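Uncharacterized protein (Azotobacter vinelandii, PDB 6RK0) binds heme b and FAD as a flavocytochrome and probably works as a low-potential terminal oxidase associated with the iron-only nitrogenase. Local coordinates at residues F61-G66 against E131-F136; E121-E126 against T159-L164; G139-E144 against E217-F222. All coordinates share one frame; numbering follows the deposited sequence. Where two conformers were deposited one is given.

Contact 1: residues F61-G66 against E131-F136. With HEM (protoporphyrin IX containing Fe), chain C.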
loop_
_atom_site.group_PDB
_atom_site.type_symbol
_atom_site.label_atom_id
_atom_site.label_comp_id
_atom_site.label_asym_id
_atom_site.label_seq_id
_atom_site.Cartn_x
_atom_site.Cartn_y
_atom_site.Cartn_z
ATOM N N PHE A 61 9.565 3.607 0.933
ATOM C CA PHE A 61 9.961 3.110 2.247
ATOM C C PHE A 61 9.994 4.253 3.260
ATOM O O PHE A 61 10.181 5.418 2.888
ATOM C CB PHE A 61 11.318 2.401 2.176
ATOM C CG PHE A 61 11.198 0.903 1.909
ATOM C CD1 PHE A 61 10.103 0.363 1.166
ATOM C CD2 PHE A 61 12.031 0.023 2.542
ATOM C CE1 PHE A 61 9.990 -1.025 0.932
ATOM C CE2 PHE A 61 11.948 -1.344 2.303
ATOM C CZ PHE A 61 10.928 -1.876 1.514
ATOM N N PHE A 62 9.840 3.912 4.547
ATOM C CA PHE A 62 10.010 4.898 5.610
ATOM C C PHE A 62 10.531 4.218 6.845
ATOM O O PHE A 62 10.446 2.994 6.990
ATOM C CB PHE A 62 8.678 5.623 5.940
ATOM C CG PHE A 62 7.733 4.761 6.733
ATOM C CD1 PHE A 62 7.007 3.739 6.128
ATOM C CD2 PHE A 62 7.679 4.866 8.108
ATOM C CE1 PHE A 62 6.239 2.883 6.866
ATOM C CE2 PHE A 62 6.906 4.006 8.869
ATOM C CZ PHE A 62 6.179 3.016 8.250
ATOM N N TRP A 63 11.074 5.041 7.751
ATOM C CA TRP A 63 11.504 4.534 9.045
ATOM C C TRP A 63 11.127 5.542 10.125
ATOM O O TRP A 63 10.995 6.733 9.852
ATOM C CB TRP A 63 12.995 4.175 9.073
ATOM C CG TRP A 63 13.957 5.296 8.952
ATOM C CD1 TRP A 63 14.712 5.826 9.981
ATOM C CD2 TRP A 63 14.361 6.015 7.756
ATOM N NE1 TRP A 63 15.520 6.816 9.487
ATOM C CE2 TRP A 63 15.353 6.941 8.137
ATOM C CE3 TRP A 63 14.013 5.934 6.401
ATOM C CZ2 TRP A 63 15.987 7.787 7.194
ATOM C CZ3 TRP A 63 14.663 6.751 5.462
ATOM C CH2 TRP A 63 15.615 7.681 5.879
ATOM N N ARG A 64 10.954 5.062 11.349
ATOM C CA ARG A 64 10.597 5.923 12.464
ATOM C C ARG A 64 11.791 6.092 13.388
ATOM O O ARG A 64 12.491 5.121 13.709
ATOM C CB ARG A 64 9.441 5.325 13.266
ATOM C CG ARG A 64 8.950 6.246 14.380
ATOM C CD ARG A 64 7.781 5.702 15.170
ATOM N NE ARG A 64 8.072 4.523 15.975
ATOM C CZ ARG A 64 8.546 4.577 17.214
ATOM N NH1 ARG A 64 8.850 5.740 17.792
ATOM N NH2 ARG A 64 8.684 3.456 17.896
ATOM N N GLU A 65 12.017 7.323 13.831
ATOM C CA GLU A 65 12.933 7.602 14.953
ATOM C C GLU A 65 12.160 8.461 15.948
ATOM O O GLU A 65 11.853 9.625 15.659
ATOM C CB GLU A 65 14.202 8.325 14.494
ATOM C CG GLU A 65 14.971 7.590 13.437
ATOM C CD GLU A 65 16.266 8.274 13.073
ATOM O OE1 GLU A 65 16.746 9.184 13.846
ATOM O OE2 GLU A 65 16.863 7.898 12.016
ATOM N N GLY A 66 11.800 7.873 17.088
ATOM C CA GLY A 66 11.060 8.650 18.073
ATOM C C GLY A 66 9.756 9.168 17.495
ATOM O O GLY A 66 8.935 8.405 16.959
ATOM N N GLU A 131 23.686 10.226 9.085
ATOM C CA GLU A 131 23.327 9.500 10.287
ATOM C C GLU A 131 21.946 8.860 10.159
ATOM O O GLU A 131 21.758 7.702 10.544
ATOM C CB GLU A 131 23.400 10.475 11.454
ATOM C CG GLU A 131 23.213 9.810 12.785
ATOM C CD GLU A 131 23.703 10.604 13.986
ATOM O OE1 GLU A 131 24.024 11.803 13.873
ATOM O OE2 GLU A 131 23.776 10.034 15.101
ATOM N N LYS A 132 20.976 9.598 9.614
ATOM C CA LYS A 132 19.621 9.066 9.467
ATOM C C LYS A 132 19.590 7.906 8.468
ATOM O O LYS A 132 18.882 6.916 8.685
ATOM C CB LYS A 132 18.661 10.177 9.027
ATOM C CG LYS A 132 18.534 11.415 9.880
ATOM C CD LYS A 132 17.996 11.125 11.247
ATOM C CE LYS A 132 17.811 12.355 12.086
ATOM N NZ LYS A 132 17.609 11.912 13.482
ATOM N N LEU A 133 20.342 8.015 7.368
ATOM C CA LEU A 133 20.380 6.923 6.384
ATOM C C LEU A 133 20.977 5.658 6.972
ATOM O O LEU A 133 20.511 4.545 6.659
ATOM C CB LEU A 133 21.146 7.375 5.144
ATOM C CG LEU A 133 20.395 8.426 4.309
ATOM C CD1 LEU A 133 21.345 9.122 3.340
ATOM C CD2 LEU A 133 19.197 7.788 3.537
ATOM N N ARG A 134 21.999 5.782 7.830
ATOM C CA ARG A 134 22.513 4.583 8.483
ATOM C C ARG A 134 21.454 3.967 9.398
ATOM O O ARG A 134 21.312 2.740 9.456
ATOM C CB ARG A 134 23.807 4.896 9.247
ATOM C CG ARG A 134 24.341 3.677 9.999
ATOM C CD ARG A 134 25.774 3.836 10.510
ATOM N NE ARG A 134 26.281 2.568 11.072
ATOM C CZ ARG A 134 27.563 2.268 11.310
ATOM N NH1 ARG A 134 28.559 3.147 11.094
ATOM N NH2 ARG A 134 27.859 1.064 11.809
ATOM N N ASN A 135 20.675 4.805 10.103
ATOM C CA ASN A 135 19.606 4.278 10.940
ATOM C C ASN A 135 18.586 3.522 10.097
ATOM O O ASN A 135 18.068 2.488 10.529
ATOM C CB ASN A 135 18.912 5.429 11.670
ATOM C CG ASN A 135 19.792 6.125 12.692
ATOM O OD1 ASN A 135 20.759 5.556 13.210
ATOM N ND2 ASN A 135 19.431 7.372 13.014
ATOM N N PHE A 136 18.273 4.033 8.900
ATOM C CA PHE A 136 17.336 3.342 8.001
ATOM C C PHE A 136 17.850 1.948 7.665
ATOM O O PHE A 136 17.143 0.942 7.836
ATOM C CB PHE A 136 17.203 4.203 6.749
ATOM C CG PHE A 136 16.377 3.639 5.623
ATOM C CD1 PHE A 136 15.234 2.874 5.832
ATOM C CD2 PHE A 136 16.775 3.932 4.316
ATOM C CE1 PHE A 136 14.486 2.422 4.718
ATOM C CE2 PHE A 136 16.011 3.509 3.215
ATOM C CZ PHE A 136 14.871 2.752 3.444
HETATM C CHA HEM C . 16.040 5.828 -4.696
HETATM C CHB HEM C . 15.216 1.985 -1.958
HETATM C CHC HEM C . 18.961 3.209 0.823
HETATM C CHD HEM C . 19.960 6.872 -2.088
HETATM C C1A HEM C . 15.520 4.670 -4.186
HETATM C C2A HEM C . 14.375 3.981 -4.770
HETATM C C3A HEM C . 14.125 2.901 -4.007
HETATM C C4A HEM C . 15.128 2.928 -2.953
HETATM C CMA HEM C . 13.081 1.829 -4.160
HETATM C CAA HEM C . 13.625 4.390 -6.047
HETATM C CBA HEM C . 14.354 3.962 -7.350
HETATM C CGA HEM C . 13.338 3.977 -8.462
HETATM O O1A HEM C . 12.861 2.886 -8.938
HETATM O O2A HEM C . 12.934 5.110 -8.886
HETATM C C1B HEM C . 16.168 1.953 -0.973
HETATM C C2B HEM C . 16.216 0.993 0.106
HETATM C C3B HEM C . 17.253 1.354 0.874
HETATM C C4B HEM C . 17.873 2.529 0.291
HETATM C CMB HEM C . 15.219 -0.151 0.248
HETATM C CAB HEM C . 17.811 0.734 2.133
HETATM C CBB HEM C . 17.491 -0.462 2.615
HETATM C C1C HEM C . 19.553 4.310 0.277
HETATM C C2C HEM C . 20.706 4.964 0.818
HETATM C C3C HEM C . 21.024 5.958 -0.016
HETATM C C4C HEM C . 20.048 5.952 -1.074
HETATM C CMC HEM C . 21.359 4.572 2.135
HETATM C CAC HEM C . 22.168 6.932 0.065
HETATM C CBC HEM C . 23.374 6.537 0.535
HETATM C C1D HEM C . 18.947 6.942 -3.039
HETATM C C2D HEM C . 18.847 7.942 -4.060
HETATM C C3D HEM C . 17.761 7.662 -4.783
HETATM C C4D HEM C . 17.161 6.468 -4.212
HETATM C CMD HEM C . 19.813 9.106 -4.266
HETATM C CAD HEM C . 17.253 8.375 -6.029
HETATM C CBD HEM C . 17.814 7.698 -7.295
HETATM C CGD HEM C . 17.502 8.522 -8.531
HETATM O O1D HEM C . 16.400 8.389 -9.098
HETATM O O2D HEM C . 18.356 9.339 -8.945
HETATM N NA HEM C . 15.973 4.009 -3.079
HETATM N NB HEM C . 17.179 2.873 -0.862
HETATM N NC HEM C . 19.172 4.924 -0.876
HETATM N ND HEM C . 17.920 6.044 -3.140
HETATM FE FE HEM C . 17.565 4.501 -1.967
HETATM O O HOH W 1 18.751 3.282 -3.223
#
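Trp63 and Phe136 form an offset stack, the six-membered indole ring and the phenyl ring lying with centroids 4.4 Å apart and planes at 14°. Phe136 CB sits over the centre of that indole ring, a CH-pi contact at 3.5 Å from the centroid, while Trp63 CE3 lies over the Phe136 face, toward its rim. Over the opposite face lies the heme vinyl carbon CBB; the closest approach is Phe136 CE2 to HEM C3B, 3.4 Å. Phe61 CB packs on Phe136 CZ. Farther along the strand, Glu65 OE2 takes two bonds from opposite faces of its carboxylate plane, one from Trp63 NE1 at 3.1 Å in the indole plane, the other from Asn135 ND2 at 2.8 Å, well above the carboxylate. Lys132 NZ closes a 2.9 Å salt bridge to Glu65 OE1. These bonds tie the indole rotation to the helix, toward which Trp63 CG is set by a chi1 of 67°. The ring of Tyr70 on strand 68-74 also meets the indole. The arrangement is a helix packed on an antiparallel sheet of the pyridoxamine 5'-phosphate oxidase-like fold of the FMN-binding clan, here walling the heme pocket beside axial ligand His72.

Contact 2: residues E121-E126 against T159-L164. With HEM (protoporphyrin IX containing Fe), chain C.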
loop_
_atom_site.group_PDB
_atom_site.type_symbol
_atom_site.label_atom_id
_atom_site.label_comp_id
_atom_site.label_asym_id
_atom_site.label_seq_id
_atom_site.Cartn_x
_atom_site.Cartn_y
_atom_site.Cartn_z
ATOM N N GLU A 121 9.663 18.208 6.524
ATOM C CA GLU A 121 10.871 19.011 6.547
ATOM C C GLU A 121 12.012 18.251 5.903
ATOM O O GLU A 121 12.167 17.054 6.146
ATOM C CB GLU A 121 11.292 19.307 8.022
ATOM C CG GLU A 121 10.173 19.968 8.843
ATOM C CD GLU A 121 10.475 20.086 10.333
ATOM O OE1 GLU A 121 11.644 19.890 10.768
ATOM O OE2 GLU A 121 9.510 20.387 11.089
ATOM N N LEU A 122 12.818 18.938 5.103
ATOM C CA LEU A 122 14.001 18.300 4.524
ATOM C C LEU A 122 15.188 18.427 5.465
ATOM O O LEU A 122 15.351 19.429 6.155
ATOM C CB LEU A 122 14.438 18.963 3.231
ATOM C CG LEU A 122 13.473 18.842 2.080
ATOM C CD1 LEU A 122 14.067 19.541 0.863
ATOM C CD2 LEU A 122 13.058 17.387 1.762
ATOM N N ILE A 123 16.047 17.417 5.460
ATOM C CA ILE A 123 17.305 17.507 6.196
ATOM C C ILE A 123 18.338 18.150 5.276
ATOM O O ILE A 123 18.765 17.545 4.296
ATOM C CB ILE A 123 17.765 16.122 6.654
ATOM C CG1 ILE A 123 16.709 15.459 7.517
ATOM C CG2 ILE A 123 19.100 16.239 7.375
ATOM C CD1 ILE A 123 17.122 14.181 8.077
ATOM N N SER A 124 18.763 19.360 5.594
ATOM C CA SER A 124 19.783 20.032 4.786
ATOM C C SER A 124 21.199 19.785 5.278
ATOM O O SER A 124 22.153 19.967 4.515
ATOM C CB SER A 124 19.508 21.539 4.716
ATOM O OG SER A 124 19.492 22.086 6.016
ATOM N N ASP A 125 21.347 19.391 6.530
ATOM C CA ASP A 125 22.653 19.131 7.119
ATOM C C ASP A 125 23.139 17.743 6.671
ATOM O O ASP A 125 22.512 16.717 6.978
ATOM C CB ASP A 125 22.481 19.193 8.625
ATOM C CG ASP A 125 23.751 18.973 9.337
ATOM O OD1 ASP A 125 24.523 18.060 8.948
ATOM O OD2 ASP A 125 23.977 19.695 10.315
ATOM N N GLU A 126 24.225 17.707 5.882
ATOM C CA GLU A 126 24.656 16.457 5.266
ATOM C C GLU A 126 25.080 15.415 6.290
ATOM O O GLU A 126 24.920 14.207 6.055
ATOM C CB GLU A 126 25.788 16.702 4.262
ATOM C CG GLU A 126 25.472 17.692 3.157
ATOM C CD GLU A 126 24.541 17.169 2.077
ATOM O OE1 GLU A 126 24.226 15.970 2.022
ATOM O OE2 GLU A 126 24.080 18.002 1.246
ATOM N N THR A 159 21.286 12.487 -2.209
ATOM C CA THR A 159 20.108 11.922 -1.552
ATOM C C THR A 159 19.373 13.009 -0.779
ATOM O O THR A 159 19.999 13.843 -0.135
ATOM C CB THR A 159 20.535 10.805 -0.594
ATOM O OG1 THR A 159 21.379 9.874 -1.286
ATOM C CG2 THR A 159 19.361 10.021 -0.024
ATOM N N ALA A 160 18.054 13.007 -0.857
ATOM C CA ALA A 160 17.214 13.805 0.023
ATOM C C ALA A 160 16.673 12.902 1.133
ATOM O O ALA A 160 16.384 11.718 0.891
ATOM C CB ALA A 160 16.024 14.383 -0.738
ATOM N N VAL A 161 16.540 13.472 2.334
ATOM C CA VAL A 161 15.812 12.840 3.411
ATOM C C VAL A 161 14.803 13.842 3.943
ATOM O O VAL A 161 15.156 14.982 4.256
ATOM C CB VAL A 161 16.736 12.337 4.537
ATOM C CG1 VAL A 161 15.905 11.788 5.690
ATOM C CG2 VAL A 161 17.702 11.294 4.000
ATOM N N ALA A 162 13.548 13.413 4.007
ATOM C CA ALA A 162 12.475 14.218 4.568
ATOM C C ALA A 162 11.967 13.561 5.838
ATOM O O ALA A 162 12.109 12.349 6.026
ATOM C CB ALA A 162 11.303 14.303 3.565
ATOM N N SER A 163 11.352 14.362 6.707
ATOM C CA SER A 163 10.707 13.804 7.884
ATOM C C SER A 163 9.407 14.525 8.193
ATOM O O SER A 163 9.193 15.679 7.803
ATOM C CB SER A 163 11.617 13.829 9.107
ATOM O OG SER A 163 11.737 15.105 9.663
ATOM N N LEU A 164 8.562 13.824 8.942
ATOM C CA LEU A 164 7.252 14.312 9.317
ATOM C C LEU A 164 6.971 13.863 10.735
ATOM O O LEU A 164 7.184 12.702 11.082
ATOM C CB LEU A 164 6.201 13.730 8.366
ATOM C CG LEU A 164 4.754 14.115 8.576
ATOM C CD1 LEU A 164 4.516 15.615 8.336
ATOM C CD2 LEU A 164 3.846 13.275 7.636
HETATM C CHA HEM C . 16.040 5.828 -4.696
HETATM C CHB HEM C . 15.216 1.985 -1.958
HETATM C CHC HEM C . 18.961 3.209 0.823
HETATM C CHD HEM C . 19.960 6.872 -2.088
HETATM C C1A HEM C . 15.520 4.670 -4.186
HETATM C C2A HEM C . 14.375 3.981 -4.770
HETATM C C3A HEM C . 14.125 2.901 -4.007
HETATM C C4A HEM C . 15.128 2.928 -2.953
HETATM C CMA HEM C . 13.081 1.829 -4.160
HETATM C CAA HEM C . 13.625 4.390 -6.047
HETATM C CBA HEM C . 14.354 3.962 -7.350
HETATM C CGA HEM C . 13.338 3.977 -8.462
HETATM O O1A HEM C . 12.861 2.886 -8.938
HETATM O O2A HEM C . 12.934 5.110 -8.886
HETATM C C1B HEM C . 16.168 1.953 -0.973
HETATM C C2B HEM C . 16.216 0.993 0.106
HETATM C C3B HEM C . 17.253 1.354 0.874
HETATM C C4B HEM C . 17.873 2.529 0.291
HETATM C CMB HEM C . 15.219 -0.151 0.248
HETATM C CAB HEM C . 17.811 0.734 2.133
HETATM C CBB HEM C . 17.491 -0.462 2.615
HETATM C C1C HEM C . 19.553 4.310 0.277
HETATM C C2C HEM C . 20.706 4.964 0.818
HETATM C C3C HEM C . 21.024 5.958 -0.016
HETATM C C4C HEM C . 20.048 5.952 -1.074
HETATM C CMC HEM C . 21.359 4.572 2.135
HETATM C CAC HEM C . 22.168 6.932 0.065
HETATM C CBC HEM C . 23.374 6.537 0.535
HETATM C C1D HEM C . 18.947 6.942 -3.039
HETATM C C2D HEM C . 18.847 7.942 -4.060
HETATM C C3D HEM C . 17.761 7.662 -4.783
HETATM C C4D HEM C . 17.161 6.468 -4.212
HETATM C CMD HEM C . 19.813 9.106 -4.266
HETATM C CAD HEM C . 17.253 8.375 -6.029
HETATM C CBD HEM C . 17.814 7.698 -7.295
HETATM C CGD HEM C . 17.502 8.522 -8.531
HETATM O O1D HEM C . 16.400 8.389 -9.098
HETATM O O2D HEM C . 18.356 9.339 -8.945
HETATM N NA HEM C . 15.973 4.009 -3.079
HETATM N NB HEM C . 17.179 2.873 -0.862
HETATM N NC HEM C . 19.172 4.924 -0.876
HETATM N ND HEM C . 17.920 6.044 -3.140
HETATM FE FE HEM C . 17.565 4.501 -1.967
HETATM O O HOH W 2 13.649 16.320 8.471
HETATM O O HOH W 3 17.444 16.254 2.250
HETATM O O HOH W 1 18.751 3.282 -3.223
#
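Ile123 and Val161 run alongside each other in the same direction, the outer methyl of one against a branch of the other: Ile123 CD1 is 3.6 Å from Val161 CG1. Ile123 CG1 stands anti to its carbonyl carbon (chi1 -58°), and the chain runs on extended to CD1; Val161 CG1 is anti to its backbone N (chi1 175°). Ile123 N also gives a 2.9 Å hydrogen bond to Val161 O. Leu122 and Ala162 meet on one face of the sheet as an antiparallel non-hydrogen-bonded pair, with Leu122 CD2 reaching across to Ala162 CB at 4.0 Å. Glu121 and Ser163 are the neighbouring hydrogen-bonded pair, joined by Glu121 N to Ser163 O and by Ser163 N to Glu121 O, and their side chains emerge on the other face. There a water bonds both Glu121 O and Ser163 OG, the latter at 2.6 Å. Ser163 OG also hydrogen-bonds Arg68 NE, so its hydroxyl is held by protein and water together. A second water continues the pairing where the strands part, donating to Ile123 O and accepting from Val161 N at 2.9 Å. The short strand 121-122 thus borders strand 159-165 in an antiparallel pairing that ends in this water bridge. At the far end of 159-164, Thr159 OG1 approaches HEM CAC at 3.3 Å and is hydrogen-bonded to Glu155 O. Strand 68-74 pairs with the other edge of strand 159-165. Helix 126-140, begun by the N-cap Asp125, packs on Ile123 and Val161 through Lys129, whereas helix 78-82 sets Phe80 against Leu122 and Ala162 on the opposite face of the sheet.

Contact 3: residues G139-E144 against E217-F222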
loop_
_atom_site.group_PDB
_atom_site.type_symbol
_atom_site.label_atom_id
_atom_site.label_comp_id
_atom_site.label_asym_id
_atom_site.label_seq_id
_atom_site.Cartn_x
_atom_site.Cartn_y
_atom_site.Cartn_z
ATOM N N GLY A 139 18.041 -0.394 10.621
ATOM C CA GLY A 139 16.709 -0.748 11.075
ATOM C C GLY A 139 16.078 -1.872 10.277
ATOM O O GLY A 139 15.195 -2.567 10.773
ATOM N N LEU A 140 16.502 -2.059 9.035
ATOM C CA LEU A 140 16.061 -3.194 8.229
ATOM C C LEU A 140 16.900 -4.428 8.529
ATOM O O LEU A 140 16.349 -5.517 8.725
ATOM C CB LEU A 140 16.171 -2.855 6.752
ATOM C CG LEU A 140 15.223 -1.753 6.302
ATOM C CD1 LEU A 140 15.553 -1.382 4.884
ATOM C CD2 LEU A 140 13.768 -2.183 6.456
ATOM N N ILE A 141 18.225 -4.272 8.567
ATOM C CA ILE A 141 19.135 -5.402 8.772
ATOM C C ILE A 141 20.145 -4.967 9.821
ATOM O O ILE A 141 20.995 -4.114 9.532
ATOM C CB ILE A 141 19.855 -5.834 7.488
ATOM C CG1 ILE A 141 18.865 -6.271 6.380
ATOM C CG2 ILE A 141 20.840 -6.978 7.803
ATOM C CD1 ILE A 141 19.482 -6.318 5.017
ATOM N N PRO A 142 20.115 -5.528 11.037
ATOM C CA PRO A 142 21.060 -5.080 12.063
ATOM C C PRO A 142 22.504 -5.230 11.591
ATOM O O PRO A 142 22.878 -6.229 10.962
ATOM C CB PRO A 142 20.760 -6.005 13.254
ATOM C CG PRO A 142 19.323 -6.407 13.069
ATOM C CD PRO A 142 19.166 -6.533 11.567
ATOM N N GLY A 143 23.301 -4.197 11.883
ATOM C CA GLY A 143 24.731 -4.207 11.630
ATOM C C GLY A 143 25.118 -4.111 10.164
ATOM O O GLY A 143 26.301 -4.234 9.835
ATOM N N GLU A 144 24.161 -3.881 9.258
ATOM C CA GLU A 144 24.467 -4.011 7.853
ATOM C C GLU A 144 25.319 -2.867 7.316
ATOM O O GLU A 144 26.200 -3.108 6.480
ATOM C CB GLU A 144 23.193 -4.175 7.058
ATOM C CG GLU A 144 23.410 -4.437 5.596
ATOM C CD GLU A 144 23.953 -5.821 5.254
ATOM O OE1 GLU A 144 24.233 -6.674 6.148
ATOM O OE2 GLU A 144 24.117 -6.013 4.019
ATOM N N GLU A 217 24.305 -13.635 9.169
ATOM C CA GLU A 217 23.097 -14.196 9.768
ATOM C C GLU A 217 22.049 -13.119 10.014
ATOM O O GLU A 217 20.852 -13.407 10.007
ATOM C CB GLU A 217 23.451 -14.927 11.069
ATOM C CG GLU A 217 24.297 -16.174 10.860
ATOM C CD GLU A 217 24.580 -16.905 12.159
ATOM O OE1 GLU A 217 24.062 -16.460 13.209
ATOM O OE2 GLU A 217 25.316 -17.919 12.129
ATOM N N ASP A 218 22.486 -11.881 10.229
ATOM C CA ASP A 218 21.547 -10.792 10.469
ATOM C C ASP A 218 20.592 -10.552 9.300
ATOM O O ASP A 218 19.543 -9.948 9.518
ATOM C CB ASP A 218 22.278 -9.488 10.799
ATOM C CG ASP A 218 22.801 -9.458 12.219
ATOM O OD1 ASP A 218 22.171 -10.095 13.106
ATOM O OD2 ASP A 218 23.849 -8.813 12.474
ATOM N N ILE A 219 20.935 -10.979 8.077
ATOM C CA ILE A 219 19.982 -10.849 6.963
ATOM C C ILE A 219 18.667 -11.524 7.306
ATOM O O ILE A 219 17.595 -11.059 6.888
ATOM C CB ILE A 219 20.593 -11.451 5.666
ATOM C CG1 ILE A 219 21.918 -10.815 5.209
ATOM C CG2 ILE A 219 19.602 -11.399 4.519
ATOM C CD1 ILE A 219 21.966 -9.385 5.151
ATOM N N LEU A 220 18.723 -12.634 8.065
ATOM C CA LEU A 220 17.529 -13.404 8.413
ATOM C C LEU A 220 16.662 -12.693 9.435
ATOM O O LEU A 220 15.538 -13.137 9.685
ATOM C CB LEU A 220 17.883 -14.809 8.918
ATOM C CG LEU A 220 18.654 -15.676 7.918
ATOM C CD1 LEU A 220 19.072 -16.988 8.527
ATOM C CD2 LEU A 220 17.850 -15.932 6.674
ATOM N N LYS A 221 17.144 -11.606 10.016
ATOM C CA LYS A 221 16.362 -10.817 10.959
ATOM C C LYS A 221 15.411 -9.823 10.286
ATOM O O LYS A 221 14.481 -9.332 10.938
ATOM C CB LYS A 221 17.289 -10.115 11.949
ATOM C CG LYS A 221 18.055 -11.094 12.834
ATOM C CD LYS A 221 18.791 -10.390 13.950
ATOM C CE LYS A 221 19.405 -11.387 14.928
ATOM N NZ LYS A 221 20.391 -12.292 14.266
ATOM N N PHE A 222 15.595 -9.522 9.005
ATOM C CA PHE A 222 14.653 -8.640 8.331
ATOM C C PHE A 222 13.264 -9.282 8.353
ATOM O O PHE A 222 13.114 -10.459 8.016
ATOM C CB PHE A 222 15.095 -8.370 6.898
ATOM C CG PHE A 222 14.018 -7.725 6.075
ATOM C CD1 PHE A 222 13.700 -6.374 6.229
ATOM C CD2 PHE A 222 13.247 -8.481 5.224
ATOM C CE1 PHE A 222 12.667 -5.800 5.523
ATOM C CE2 PHE A 222 12.222 -7.888 4.494
ATOM C CZ PHE A 222 11.943 -6.560 4.658
#
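Leu140 CD2 touches Phe222 CE1 at 3.9 Å where helix 126-140 ends and gives way to a type II beta turn, Ile141 to Glu144, packed on the 3-10 segment 217-221. Leu140 O lies in plane at the edge of the phenyl ring; Leu140 also lines the heme pocket. Ile141 then turns CG2 onto Ile219 CD1 at 3.8 Å, with Ile100 of the second subunit packing on it as well. Pro142 rests its ring on the aliphatic part of Lys221, its CD 4.1 Å from Lys221 CB. Pro142 O comes within 3.1 Å of Asp218 OD2, two acceptors that do not bond each other; Arg147 serves both, giving a hydrogen bond from NH1 to Pro142 O and a salt bridge from NH2 to Asp218 OD2. Lys221 NZ makes a salt bridge to Asp218 OD1 at 3.1 Å, nearly in line with the C-O bond of that oxygen. An alanine in place of Asp218 would probably leave Lys221 NZ and Arg147 NH2 without this shared carboxylate and the 3-10 segment less firmly tied to the turn. Past Gly143, Glu144 also pairs with Arg147 and bends at chi2 (72°), and its OE1 lies 3.7 Å from Ile219 CD1.

How the contacts relate
From the N terminus, strand 54-65 supplies the first half of contact 1, which closes when helix 126-140 arrives 65 residues later. Contact 2 opens inside that span, at 121-126 just before the helix, and closes at 159-164 beyond it, so contacts 1 and 2 cross. They touch through Lys132 on Ile123 and Leu133 on Val161 and Thr159, and both reach one antiparallel sheet and the heme. Contact 3 opens at the end of the same helix, in series after contact 1, and closes at 217-222; it crosses contact 2 without touching it. Helix 126-140 is thereby fixed to the sheet, while its C-terminal end meets the chain's C-terminal region.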